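PDB 6JMG: DnaJ homolog subfamily C member 27-A from Xenopus laevis, which binds GTP and magnesium as a Rab-family small GTPase, probably hydrolyses the nucleotide, and may help regulate the MEK/ERK pathway. Local coordinates for residues 30-35 against 173-178; 53-58 against 64-69; 217-220 against 225-228; 235-240 against 259-264. All coordinates share one frame; numbering follows the deposited sequence.

Contact 1 (30-35 against 173-178); sequences SCIIKR and EMFQAF. With MG (magnesium ion), chain D; GTP (guanosine-5'-triphosphate), chain C.
I32 meets M174 and F175 where two helices of the Ras-type P-loop GTPase fold pack on the same face of the central sheet. Helix 29-38 follows the phosphate-binding loop, and helix 171-187 closes the GTPase domain. The axes of the two segments run nearly at right angles, at 83°. Along the second segment, M174 touches first. Its chain starts anti to the backbone N and then bends at chi2 and chi3. This carries the methyl CE to I32 CG2, 3.7 Å away, and also over a face of the F175 ring, offset toward its rim. F175 follows and takes the larger share of the contact. Its CE2 edge lies 3.9 Å from I32 CG2. The I32 carbonyl oxygen also lies at that edge, near the ring plane. I33 comes nearest with its CA, 4.4 Å from F175 CZ. The F175 ring is also stacked with Y36. I32 is buried and also touches V95, C132, N134 and T163 on three strands of the sheet.

The other end of segment 30-35 holds the nucleotide. C31 N donates to GTP O1A at 2.8 Å. S30 N donates to GTP O2B at 2.9 Å, almost straight at 170°. S30 OG binds the magnesium ion at 2.0 Å, beside GTP O1G and O2B, two waters and T48.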
loop_
_atom_site.group_PDB
_atom_site.type_symbol
_atom_site.label_atom_id
_atom_site.label_comp_id
_atom_site.label_asym_id
_atom_site.label_seq_id
_atom_site.Cartn_x
_atom_site.Cartn_y
_atom_site.Cartn_z
ATOM N N SER A 30 7.571 18.460 -0.747
ATOM C CA SER A 30 8.962 18.865 -0.903
ATOM C C SER A 30 9.578 19.277 0.428
ATOM O O SER A 30 10.731 18.918 0.713
ATOM C CB SER A 30 9.065 19.957 -1.948
ATOM O OG SER A 30 8.401 19.530 -3.102
ATOM N N CYS A 31 8.818 20.004 1.278
ATOM C CA CYS A 31 9.451 20.550 2.474
ATOM C C CYS A 31 9.626 19.504 3.561
ATOM O O CYS A 31 10.605 19.572 4.308
ATOM C CB CYS A 31 8.652 21.718 3.089
ATOM S SG CYS A 31 8.408 23.232 2.158
ATOM N N ILE A 32 8.776 18.476 3.609
ATOM C CA ILE A 32 9.074 17.339 4.475
ATOM C C ILE A 32 10.397 16.700 4.069
ATOM O O ILE A 32 11.263 16.439 4.915
ATOM C CB ILE A 32 7.926 16.318 4.444
ATOM C CG1 ILE A 32 6.712 16.848 5.218
ATOM C CG2 ILE A 32 8.387 15.021 5.056
ATOM C CD1 ILE A 32 5.489 15.989 5.031
ATOM N N ILE A 33 10.604 16.494 2.765
ATOM C CA ILE A 33 11.818 15.818 2.325
ATOM C C ILE A 33 13.037 16.694 2.585
ATOM O O ILE A 33 14.027 16.258 3.186
ATOM C CB ILE A 33 11.700 15.447 0.839
ATOM C CG1 ILE A 33 10.636 14.357 0.652
ATOM C CG2 ILE A 33 13.062 15.023 0.281
ATOM C CD1 ILE A 33 10.081 14.286 -0.759
ATOM N N LYS A 34 12.943 17.976 2.252
ATOM C CA LYS A 34 14.121 18.812 2.407
ATOM C C LYS A 34 14.406 19.140 3.869
ATOM O O LYS A 34 15.573 19.355 4.211
ATOM C CB LYS A 34 13.929 20.110 1.616
ATOM C CG LYS A 34 14.041 19.937 0.130
ATOM C CD LYS A 34 13.793 21.236 -0.606
ATOM C CE LYS A 34 14.382 21.159 -2.009
ATOM N NZ LYS A 34 13.567 21.908 -3.001
ATOM N N ARG A 35 13.387 19.078 4.749
ATOM C CA ARG A 35 13.622 19.270 6.175
ATOM C C ARG A 35 14.500 18.161 6.746
ATOM O O ARG A 35 15.493 18.436 7.432
ATOM C CB ARG A 35 12.287 19.345 6.921
ATOM C CG ARG A 35 12.379 19.491 8.457
ATOM C CD ARG A 35 13.041 20.794 8.874
ATOM N NE ARG A 35 13.284 20.844 10.312
ATOM C CZ ARG A 35 12.825 21.793 11.124
ATOM N NH1 ARG A 35 12.089 22.794 10.637
ATOM N NH2 ARG A 35 13.109 21.742 12.428
ATOM N N GLU A 173 10.973 11.235 13.512
ATOM C CA GLU A 173 10.338 10.003 13.950
ATOM C C GLU A 173 9.684 9.298 12.775
ATOM O O GLU A 173 9.834 8.080 12.618
ATOM C CB GLU A 173 9.318 10.310 15.050
ATOM C CG GLU A 173 9.922 10.952 16.309
ATOM C CD GLU A 173 10.234 12.453 16.193
ATOM O OE1 GLU A 173 9.993 13.062 15.136
ATOM O OE2 GLU A 173 10.749 13.027 17.171
ATOM N N MET A 174 9.022 10.066 11.898
ATOM C CA MET A 174 8.418 9.500 10.690
ATOM C C MET A 174 9.475 8.832 9.819
ATOM O O MET A 174 9.351 7.659 9.460
ATOM C CB MET A 174 7.691 10.601 9.905
ATOM C CG MET A 174 7.040 10.143 8.582
ATOM S SD MET A 174 8.095 10.053 7.126
ATOM C CE MET A 174 8.226 11.793 6.789
ATOM N N PHE A 175 10.553 9.551 9.509
ATOM C CA PHE A 175 11.576 8.980 8.649
ATOM C C PHE A 175 12.259 7.781 9.292
ATOM O O PHE A 175 12.618 6.821 8.592
ATOM C CB PHE A 175 12.594 10.052 8.261
ATOM C CG PHE A 175 12.214 10.776 7.014
ATOM C CD1 PHE A 175 12.206 10.117 5.794
ATOM C CD2 PHE A 175 11.797 12.087 7.061
ATOM C CE1 PHE A 175 11.826 10.765 4.641
ATOM C CE2 PHE A 175 11.406 12.744 5.910
ATOM C CZ PHE A 175 11.420 12.082 4.695
ATOM N N GLN A 176 12.400 7.779 10.614
ATOM C CA GLN A 176 13.020 6.618 11.241
ATOM C C GLN A 176 12.093 5.415 11.169
ATOM O O GLN A 176 12.531 4.304 10.861
ATOM C CB GLN A 176 13.400 6.936 12.689
ATOM C CG GLN A 176 14.121 5.808 13.423
ATOM C CD GLN A 176 15.615 5.753 13.111
ATOM O OE1 GLN A 176 16.143 4.704 12.748
ATOM N NE2 GLN A 176 16.299 6.884 13.251
ATOM N N ALA A 177 10.796 5.623 11.384
ATOM C CA ALA A 177 9.865 4.513 11.264
ATOM C C ALA A 177 9.742 4.067 9.815
ATOM O O ALA A 177 9.644 2.868 9.533
ATOM C CB ALA A 177 8.509 4.913 11.821
ATOM N N PHE A 178 9.749 5.033 8.895
ATOM C CA PHE A 178 9.622 4.769 7.466
ATOM C C PHE A 178 10.732 3.849 6.975
ATOM O O PHE A 178 10.470 2.816 6.347
ATOM C CB PHE A 178 9.670 6.106 6.738
ATOM C CG PHE A 178 9.421 6.061 5.248
ATOM C CD1 PHE A 178 8.233 5.589 4.721
ATOM C CD2 PHE A 178 10.353 6.617 4.382
ATOM C CE1 PHE A 178 7.994 5.641 3.354
ATOM C CE2 PHE A 178 10.128 6.659 3.018
ATOM C CZ PHE A 178 8.948 6.176 2.505
HETATM MG MG MG D . 6.710 19.842 -4.071
HETATM P PG GTP C . 3.736 20.791 -4.782
HETATM O O1G GTP C . 5.163 20.401 -5.101
HETATM O O2G GTP C . 2.787 19.630 -4.945
HETATM O O3G GTP C . 3.309 21.919 -5.703
HETATM O O3B GTP C . 3.542 21.234 -3.238
HETATM P PB GTP C . 4.308 20.531 -2.008
HETATM O O1B GTP C . 3.508 19.383 -1.452
HETATM O O2B GTP C . 5.702 20.046 -2.328
HETATM O O3A GTP C . 4.301 21.689 -0.890
HETATM P PA GTP C . 5.639 22.428 -0.402
HETATM O O1A GTP C . 6.605 21.490 0.280
HETATM O O2A GTP C . 6.323 23.135 -1.534
HETATM O "O5'" GTP C . 4.981 23.479 0.600
HETATM C "C5'" GTP C . 3.946 24.319 0.148
HETATM C "C4'" GTP C . 3.942 25.558 1.035
HETATM O "O4'" GTP C . 3.577 25.160 2.328
HETATM C "C3'" GTP C . 5.287 26.225 1.184
HETATM O "O3'" GTP C . 4.982 27.581 1.283
HETATM C "C2'" GTP C . 5.831 25.790 2.524
HETATM O "O2'" GTP C . 6.551 26.784 3.218
HETATM C "C1'" GTP C . 4.564 25.540 3.282
HETATM N N9 GTP C . 4.725 24.465 4.260
HETATM C C8 GTP C . 5.174 23.189 4.023
HETATM N N7 GTP C . 5.124 22.499 5.194
HETATM C C5 GTP C . 4.651 23.319 6.160
HETATM C C6 GTP C . 4.402 23.127 7.510
HETATM O O6 GTP C . 4.630 22.045 8.047
HETATM N N1 GTP C . 3.877 24.160 8.257
HETATM C C2 GTP C . 3.612 25.378 7.679
HETATM N N2 GTP C . 3.124 26.353 8.434
HETATM N N3 GTP C . 3.863 25.571 6.331
HETATM C C4 GTP C . 4.380 24.558 5.588
HETATM O O HOH W 1 6.333 17.770 -4.265
HETATM O O HOH W 2 7.241 21.907 -3.805
#

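Contact 2 (53-58 against 64-69); sequences YGVTKV and EIKVNI
Y53 lies alongside N68, and its hydroxyl reaches the amide oxygen. Y53 OH donates to N68 OD1 at 2.6 Å, with the donor tilted 17° from the carbonyl plane. The ring and the amide are nearly coplanar, with their planes 11° apart. N68 OD1 also takes a weak bond from K66 NZ at 3.3 Å, and N68 ND2 donates to I17 O. The amide is therefore held at both of its polar ends.

The backbones form the antiparallel beta hairpin of the Ras-type sheet, with strand 51-60 at its edge within this chain. G54-I69, T56-V67 and V58-I65 are hydrogen-bonded pairs. In each, both N-H groups and both carbonyl oxygens are satisfied across the hairpin, as in V67 N to T56 O at 2.9 Å. V55-N68 and K57-K66 are non-hydrogen-bonded pairs. The backbones of K66 and N68 bond instead to strand 15-22, as does that of E64. The carbonyls of V67 and I65 also receive the CA-H groups of V55 and K57.

K57 NZ forms a salt bridge with E64 OE2 at 3.2 Å. On the face that carries T56, V58, I65, V67 and I69, V58 CG2 packs 3.6 Å from I65 CB, and T56 CG2 lies 3.7 Å from I69 CD1.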
loop_
_atom_site.group_PDB
_atom_site.type_symbol
_atom_site.label_atom_id
_atom_site.label_comp_id
_atom_site.label_asym_id
_atom_site.label_seq_id
_atom_site.Cartn_x
_atom_site.Cartn_y
_atom_site.Cartn_z
ATOM N N TYR A 53 13.931 14.740 -8.742
ATOM C CA TYR A 53 14.673 13.532 -8.452
ATOM C C TYR A 53 15.915 13.885 -7.666
ATOM O O TYR A 53 16.624 14.841 -7.997
ATOM C CB TYR A 53 15.080 12.798 -9.735
ATOM C CG TYR A 53 16.027 11.647 -9.491
ATOM C CD1 TYR A 53 15.584 10.472 -8.902
ATOM C CD2 TYR A 53 17.377 11.747 -9.817
ATOM C CE1 TYR A 53 16.463 9.407 -8.671
ATOM C CE2 TYR A 53 18.260 10.694 -9.587
ATOM C CZ TYR A 53 17.801 9.537 -9.020
ATOM O OH TYR A 53 18.671 8.506 -8.783
ATOM N N GLY A 54 16.200 13.076 -6.658
ATOM C CA GLY A 54 17.398 13.266 -5.874
ATOM C C GLY A 54 17.778 11.966 -5.209
ATOM O O GLY A 54 16.982 11.028 -5.119
ATOM N N VAL A 55 19.026 11.912 -4.788
ATOM C CA VAL A 55 19.543 10.776 -4.054
ATOM C C VAL A 55 20.011 11.271 -2.699
ATOM O O VAL A 55 20.688 12.302 -2.605
ATOM C CB VAL A 55 20.673 10.082 -4.832
ATOM C CG1 VAL A 55 21.362 9.030 -3.964
ATOM C CG2 VAL A 55 20.075 9.454 -6.104
ATOM N N THR A 56 19.630 10.546 -1.657
ATOM C CA THR A 56 20.133 10.783 -0.318
ATOM C C THR A 56 20.672 9.465 0.223
ATOM O O THR A 56 20.405 8.387 -0.316
ATOM C CB THR A 56 19.036 11.358 0.590
ATOM O OG1 THR A 56 19.585 11.658 1.881
ATOM C CG2 THR A 56 17.896 10.373 0.738
ATOM N N LYS A 57 21.439 9.556 1.298
ATOM C CA LYS A 57 22.009 8.388 1.952
ATOM C C LYS A 57 21.594 8.393 3.423
ATOM O O LYS A 57 21.605 9.442 4.078
ATOM C CB LYS A 57 23.540 8.386 1.783
ATOM C CG LYS A 57 24.310 7.311 2.530
ATOM C CD LYS A 57 25.227 7.970 3.583
ATOM C CE LYS A 57 25.685 6.990 4.668
ATOM N NZ LYS A 57 25.747 7.576 6.048
ATOM N N VAL A 58 21.189 7.224 3.932
ATOM C CA VAL A 58 20.795 7.070 5.330
ATOM C C VAL A 58 21.373 5.768 5.869
ATOM O O VAL A 58 21.656 4.833 5.112
ATOM C CB VAL A 58 19.269 7.097 5.527
ATOM C CG1 VAL A 58 18.693 8.393 5.002
ATOM C CG2 VAL A 58 18.605 5.878 4.876
ATOM N N GLU A 64 23.333 0.303 5.303
ATOM C CA GLU A 64 23.509 1.551 4.580
ATOM C C GLU A 64 22.541 1.574 3.399
ATOM O O GLU A 64 22.513 0.634 2.590
ATOM C CB GLU A 64 24.948 1.715 4.108
ATOM C CG GLU A 64 25.456 3.139 4.247
ATOM C CD GLU A 64 25.900 3.467 5.667
ATOM O OE1 GLU A 64 26.755 2.736 6.215
ATOM O OE2 GLU A 64 25.380 4.447 6.247
ATOM N N ILE A 65 21.733 2.635 3.316
ATOM C CA ILE A 65 20.644 2.721 2.349
ATOM C C ILE A 65 20.909 3.894 1.411
ATOM O O ILE A 65 21.077 5.033 1.862
ATOM C CB ILE A 65 19.271 2.911 3.028
ATOM C CG1 ILE A 65 19.101 2.017 4.260
ATOM C CG2 ILE A 65 18.157 2.681 2.031
ATOM C CD1 ILE A 65 19.423 0.556 4.035
ATOM N N LYS A 66 20.904 3.621 0.111
ATOM C CA LYS A 66 20.931 4.667 -0.899
ATOM C C LYS A 66 19.499 4.855 -1.385
ATOM O O LYS A 66 18.887 3.917 -1.909
ATOM C CB LYS A 66 21.879 4.303 -2.044
ATOM C CG LYS A 66 21.932 5.326 -3.187
ATOM C CD LYS A 66 22.638 4.769 -4.445
ATOM C CE LYS A 66 22.460 5.672 -5.692
ATOM N NZ LYS A 66 21.357 5.241 -6.630
ATOM N N VAL A 67 18.961 6.061 -1.204
ATOM C CA VAL A 67 17.537 6.328 -1.384
ATOM C C VAL A 67 17.351 7.193 -2.618
ATOM O O VAL A 67 17.819 8.335 -2.664
ATOM C CB VAL A 67 16.931 7.017 -0.155
ATOM C CG1 VAL A 67 15.455 7.140 -0.328
ATOM C CG2 VAL A 67 17.280 6.261 1.112
ATOM N N ASN A 68 16.670 6.652 -3.613
ATOM C CA ASN A 68 16.254 7.416 -4.777
ATOM C C ASN A 68 14.893 8.032 -4.500
ATOM O O ASN A 68 13.900 7.313 -4.357
ATOM C CB ASN A 68 16.185 6.526 -6.015
ATOM C CG ASN A 68 17.534 5.964 -6.404
ATOM O OD1 ASN A 68 18.347 6.641 -7.039
ATOM N ND2 ASN A 68 17.785 4.724 -6.016
ATOM N N ILE A 69 14.839 9.354 -4.450
ATOM C CA ILE A 69 13.616 10.069 -4.132
ATOM C C ILE A 69 13.071 10.693 -5.409
ATOM O O ILE A 69 13.802 11.379 -6.131
ATOM C CB ILE A 69 13.858 11.129 -3.041
ATOM C CG1 ILE A 69 14.359 10.456 -1.754
ATOM C CG2 ILE A 69 12.573 11.867 -2.717
ATOM C CD1 ILE A 69 14.579 11.422 -0.551
#

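Contact 3 (217-220 against 225-228)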
loop_
_atom_site.group_PDB
_atom_site.type_symbol
_atom_site.label_atom_id
_atom_site.label_comp_id
_atom_site.label_asym_id
_atom_site.label_seq_id
_atom_site.Cartn_x
_atom_site.Cartn_y
_atom_site.Cartn_z
ATOM N N ASP A 217 -17.678 -30.115 -2.862
ATOM C CA ASP A 217 -17.964 -29.742 -4.238
ATOM C C ASP A 217 -17.123 -28.521 -4.594
ATOM O O ASP A 217 -17.061 -27.565 -3.813
ATOM C CB ASP A 217 -19.462 -29.455 -4.411
ATOM C CG ASP A 217 -19.834 -29.111 -5.838
ATOM O OD1 ASP A 217 -20.091 -30.041 -6.634
ATOM O OD2 ASP A 217 -19.886 -27.905 -6.155
ATOM N N SER A 218 -16.492 -28.524 -5.776
ATOM C CA SER A 218 -15.586 -27.419 -6.061
ATOM C C SER A 218 -16.322 -26.178 -6.548
ATOM O O SER A 218 -15.807 -25.063 -6.396
ATOM C CB SER A 218 -14.560 -27.818 -7.132
ATOM O OG SER A 218 -14.162 -29.171 -7.004
ATOM N N TRP A 219 -17.557 -26.324 -7.024
ATOM C CA TRP A 219 -18.346 -25.145 -7.340
ATOM C C TRP A 219 -18.637 -24.371 -6.073
ATOM O O TRP A 219 -18.370 -23.165 -5.988
ATOM C CB TRP A 219 -19.640 -25.554 -8.053
ATOM C CG TRP A 219 -19.454 -25.939 -9.517
ATOM C CD1 TRP A 219 -19.276 -25.084 -10.581
ATOM C CD2 TRP A 219 -19.439 -27.263 -10.069
ATOM N NE1 TRP A 219 -19.148 -25.795 -11.746
ATOM C CE2 TRP A 219 -19.248 -27.134 -11.464
ATOM C CE3 TRP A 219 -19.565 -28.545 -9.522
ATOM C CZ2 TRP A 219 -19.183 -28.241 -12.319
ATOM C CZ3 TRP A 219 -19.501 -29.649 -10.378
ATOM C CH2 TRP A 219 -19.310 -29.487 -11.759
ATOM N N ASP A 220 -19.138 -25.067 -5.052
ATOM C CA ASP A 220 -19.494 -24.378 -3.822
ATOM C C ASP A 220 -18.257 -23.935 -3.050
ATOM O O ASP A 220 -18.331 -22.978 -2.273
ATOM C CB ASP A 220 -20.416 -25.270 -2.983
ATOM C CG ASP A 220 -21.711 -25.633 -3.726
ATOM O OD1 ASP A 220 -22.189 -24.790 -4.527
ATOM O OD2 ASP A 220 -22.247 -26.751 -3.518
ATOM N N LYS A 225 -21.849 -21.200 -9.243
ATOM C CA LYS A 225 -22.693 -22.329 -9.600
ATOM C C LYS A 225 -22.267 -22.896 -10.948
ATOM O O LYS A 225 -21.549 -22.237 -11.708
ATOM C CB LYS A 225 -24.178 -21.909 -9.623
ATOM C CG LYS A 225 -24.481 -20.460 -10.051
ATOM C CD LYS A 225 -24.106 -20.220 -11.514
ATOM C CE LYS A 225 -24.551 -18.860 -12.045
ATOM N NZ LYS A 225 -23.937 -18.622 -13.390
ATOM N N PRO A 226 -22.606 -24.155 -11.242
ATOM C CA PRO A 226 -22.172 -24.740 -12.518
ATOM C C PRO A 226 -22.617 -23.871 -13.687
ATOM O O PRO A 226 -23.709 -23.294 -13.686
ATOM C CB PRO A 226 -22.844 -26.118 -12.533
ATOM C CG PRO A 226 -23.036 -26.461 -11.086
ATOM C CD PRO A 226 -23.270 -25.149 -10.370
ATOM N N GLY A 227 -21.746 -23.763 -14.677
ATOM C CA GLY A 227 -21.991 -22.904 -15.813
ATOM C C GLY A 227 -21.410 -21.519 -15.669
ATOM O O GLY A 227 -21.943 -20.567 -16.251
ATOM N N ALA A 228 -20.315 -21.379 -14.929
ATOM C CA ALA A 228 -19.691 -20.095 -14.659
ATOM C C ALA A 228 -18.579 -19.881 -15.678
ATOM O O ALA A 228 -17.872 -20.826 -16.029
ATOM C CB ALA A 228 -19.139 -20.057 -13.235
#
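W219 and K225 bring the two backbones nearest, with their CA atoms 5.7 Å apart. W219 lies in the first turn of helix 218-222. Residues 225-228 lie in the loop that leads from it to helix 230-244. K225 and P226 are extended, while G227 has phi 93° and psi 29°. This positive phi is a conformation favoured by glycine. The chain bends there before A228.

D217 is the N-cap of the short helix. Its OD2 accepts from D220 N at 3.1 Å through the anti lone pair, with an angle of 154° at the hydrogen. It also takes a weak, more bent bond from W219 N at 2.9 Å. These bonds fix the start of the helix that carries the indole.

Across the contact, the P226 ring lies over one face of the W219 indole. P226 CG sits 3.8 Å from the centroid of the five-membered ring and almost straight above it. This is a CH-pi contact. P226 CA comes over the same indole beside NE1, at 3.3 Å. The two side chains cross at about a right angle. W219 also touches L268 of helix 254-278, and S218 packs on A264 and A267 of that helix.

Helix 218-222 is the short first helix of the J domain. No hydrogen bond spans the two segments. The contact between them thus probably rests on dispersion and CH-pi attraction, at the surface of the domain.

Contact 4 (235-240 against 259-264); sequences KAYRKL and KAVVNA
Helices 230-244 and 254-278 form the antiparallel helical hairpin of the J domain, and Y237, L240, V261 and V262 join them here. The two segments run at 169° to one another, with axes 10.1 Å apart. Y237 and V261 have the closest CA atoms, 6.9 Å apart.

V261 lies at the centre and uses both of its branches. CG1 meets the Y237 ring at CD1, 3.4 Å away, from an oblique direction. CG2 turns to the other partner and meets L240 CD1 at 3.7 Å. V261 thus touches the tyrosine with one branch and the leucine with the other. V262, the next residue, lies alongside Y237. Its CG2 comes to the ring edge, near the ring plane, 3.9 Å from both CE1 and OH of Y237. The Y237 side chain leaves the backbone with CG anti to N (chi1 161°), and its ring reaches across to the second helix.

The contacts are mostly apolar, and no hydrogen bond links the two segments. Other helices close the core around them. L240 and V261 both touch L222 of helix 218-222, and V261 also touches I212 of helix 203-213. Y237 packs further on F258 and R265 of helix 254-278. Two long antiparallel helices with a hydrophobic seam, joined by a loop that carries the HPD signature, are the core of a J domain.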
loop_
_atom_site.group_PDB
_atom_site.type_symbol
_atom_site.label_atom_id
_atom_site.label_comp_id
_atom_site.label_asym_id
_atom_site.label_seq_id
_atom_site.Cartn_x
_atom_site.Cartn_y
_atom_site.Cartn_z
ATOM N N LYS A 235 -12.171 -14.955 -10.820
ATOM C CA LYS A 235 -12.319 -13.847 -9.889
ATOM C C LYS A 235 -12.804 -14.311 -8.529
ATOM O O LYS A 235 -12.414 -13.732 -7.510
ATOM C CB LYS A 235 -13.264 -12.782 -10.456
ATOM C CG LYS A 235 -12.820 -12.135 -11.786
ATOM C CD LYS A 235 -11.412 -11.453 -11.805
ATOM C CE LYS A 235 -10.858 -10.950 -10.458
ATOM N NZ LYS A 235 -9.558 -10.222 -10.607
ATOM N N ALA A 236 -13.560 -15.404 -8.482
ATOM C CA ALA A 236 -13.822 -16.046 -7.201
ATOM C C ALA A 236 -12.525 -16.539 -6.574
ATOM O O ALA A 236 -12.282 -16.330 -5.377
ATOM C CB ALA A 236 -14.815 -17.198 -7.385
ATOM N N TYR A 237 -11.658 -17.159 -7.380
ATOM C CA TYR A 237 -10.440 -17.729 -6.831
ATOM C C TYR A 237 -9.550 -16.655 -6.225
ATOM O O TYR A 237 -8.984 -16.859 -5.142
ATOM C CB TYR A 237 -9.658 -18.526 -7.892
ATOM C CG TYR A 237 -8.204 -18.712 -7.478
ATOM C CD1 TYR A 237 -7.831 -19.753 -6.631
ATOM C CD2 TYR A 237 -7.219 -17.810 -7.878
ATOM C CE1 TYR A 237 -6.514 -19.900 -6.204
ATOM C CE2 TYR A 237 -5.905 -17.950 -7.455
ATOM C CZ TYR A 237 -5.557 -18.997 -6.624
ATOM O OH TYR A 237 -4.250 -19.137 -6.214
ATOM N N ARG A 238 -9.383 -15.514 -6.905
ATOM C CA ARG A 238 -8.392 -14.568 -6.402
ATOM C C ARG A 238 -8.839 -13.937 -5.088
ATOM O O ARG A 238 -7.990 -13.571 -4.266
ATOM C CB ARG A 238 -8.087 -13.478 -7.431
ATOM C CG ARG A 238 -8.150 -13.946 -8.857
ATOM C CD ARG A 238 -7.377 -13.095 -9.846
ATOM N NE ARG A 238 -7.255 -13.836 -11.100
ATOM C CZ ARG A 238 -7.731 -13.444 -12.275
ATOM N NH1 ARG A 238 -8.360 -12.289 -12.377
ATOM N NH2 ARG A 238 -7.576 -14.216 -13.346
ATOM N N LYS A 239 -10.145 -13.870 -4.820
ATOM C CA LYS A 239 -10.511 -13.248 -3.555
ATOM C C LYS A 239 -10.293 -14.198 -2.391
ATOM O O LYS A 239 -9.911 -13.758 -1.300
ATOM C CB LYS A 239 -11.968 -12.775 -3.585
ATOM C CG LYS A 239 -12.173 -11.488 -4.363
ATOM C CD LYS A 239 -13.631 -11.234 -4.695
ATOM C CE LYS A 239 -14.422 -12.521 -4.826
ATOM N NZ LYS A 239 -15.739 -12.295 -5.497
ATOM N N LEU A 240 -10.419 -15.499 -2.645
ATOM C CA LEU A 240 -10.045 -16.496 -1.654
ATOM C C LEU A 240 -8.527 -16.601 -1.510
ATOM O O LEU A 240 -8.015 -16.752 -0.396
ATOM C CB LEU A 240 -10.645 -17.844 -2.048
ATOM C CG LEU A 240 -12.137 -17.989 -1.762
ATOM C CD1 LEU A 240 -12.726 -19.251 -2.395
ATOM C CD2 LEU A 240 -12.373 -17.968 -0.261
ATOM N N LYS A 259 -4.660 -24.718 -0.534
ATOM C CA LYS A 259 -4.479 -25.829 -1.461
ATOM C C LYS A 259 -5.818 -26.310 -2.020
ATOM O O LYS A 259 -5.918 -26.658 -3.207
ATOM C CB LYS A 259 -3.740 -26.970 -0.753
ATOM C CG LYS A 259 -3.485 -28.193 -1.632
ATOM C CD LYS A 259 -2.806 -29.334 -0.864
ATOM C CE LYS A 259 -1.793 -28.809 0.167
ATOM N NZ LYS A 259 -0.659 -29.760 0.445
ATOM N N ALA A 260 -6.863 -26.321 -1.189
ATOM C CA ALA A 260 -8.153 -26.810 -1.658
ATOM C C ALA A 260 -8.750 -25.855 -2.674
ATOM O O ALA A 260 -9.316 -26.278 -3.691
ATOM C CB ALA A 260 -9.103 -27.008 -0.479
ATOM N N VAL A 261 -8.614 -24.559 -2.412
ATOM C CA VAL A 261 -9.094 -23.544 -3.339
ATOM C C VAL A 261 -8.332 -23.630 -4.664
ATOM O O VAL A 261 -8.926 -23.581 -5.754
ATOM C CB VAL A 261 -8.983 -22.163 -2.665
ATOM C CG1 VAL A 261 -8.852 -21.058 -3.681
ATOM C CG2 VAL A 261 -10.195 -21.942 -1.783
ATOM N N VAL A 262 -7.009 -23.763 -4.594
ATOM C CA VAL A 262 -6.218 -23.939 -5.805
ATOM C C VAL A 262 -6.729 -25.127 -6.611
ATOM O O VAL A 262 -6.997 -25.017 -7.809
ATOM C CB VAL A 262 -4.738 -24.106 -5.438
ATOM C CG1 VAL A 262 -3.952 -24.622 -6.638
ATOM C CG2 VAL A 262 -4.222 -22.787 -4.896
ATOM N N ASN A 263 -6.942 -26.258 -5.946
ATOM C CA ASN A 263 -7.313 -27.461 -6.677
ATOM C C ASN A 263 -8.720 -27.376 -7.223
ATOM O O ASN A 263 -8.999 -27.949 -8.280
ATOM C CB ASN A 263 -7.171 -28.692 -5.796
ATOM C CG ASN A 263 -5.745 -29.085 -5.612
ATOM O OD1 ASN A 263 -4.868 -28.658 -6.377
ATOM N ND2 ASN A 263 -5.480 -29.895 -4.592
ATOM N N ALA A 264 -9.616 -26.704 -6.502
ATOM C CA ALA A 264 -10.970 -26.512 -6.994
ATOM C C ALA A 264 -10.956 -25.697 -8.272
ATOM O O ALA A 264 -11.609 -26.054 -9.257
ATOM C CB ALA A 264 -11.831 -25.822 -5.928
#

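In the fold
The four contacts fall into two groups, one in each domain. Contacts 1 and 2 lie in the GTPase domain, with centres 12 Å apart. They meet where I33 CD1 packs 4.0 Å from I69 CG2, so helix 29-38 packs on the hairpin at this point. Contact 1 reaches GTP and magnesium directly. Contact 2 stands behind, with the I69 side chain about 10 Å from the magnesium ion. Contacts 3 and 4 lie in the J domain, also with centres 12 Å apart. They touch through S218 CB and A264 CB, 3.6 Å apart. The groups are well separated: contacts 1 and 4 have nearest atoms about 26 Å apart.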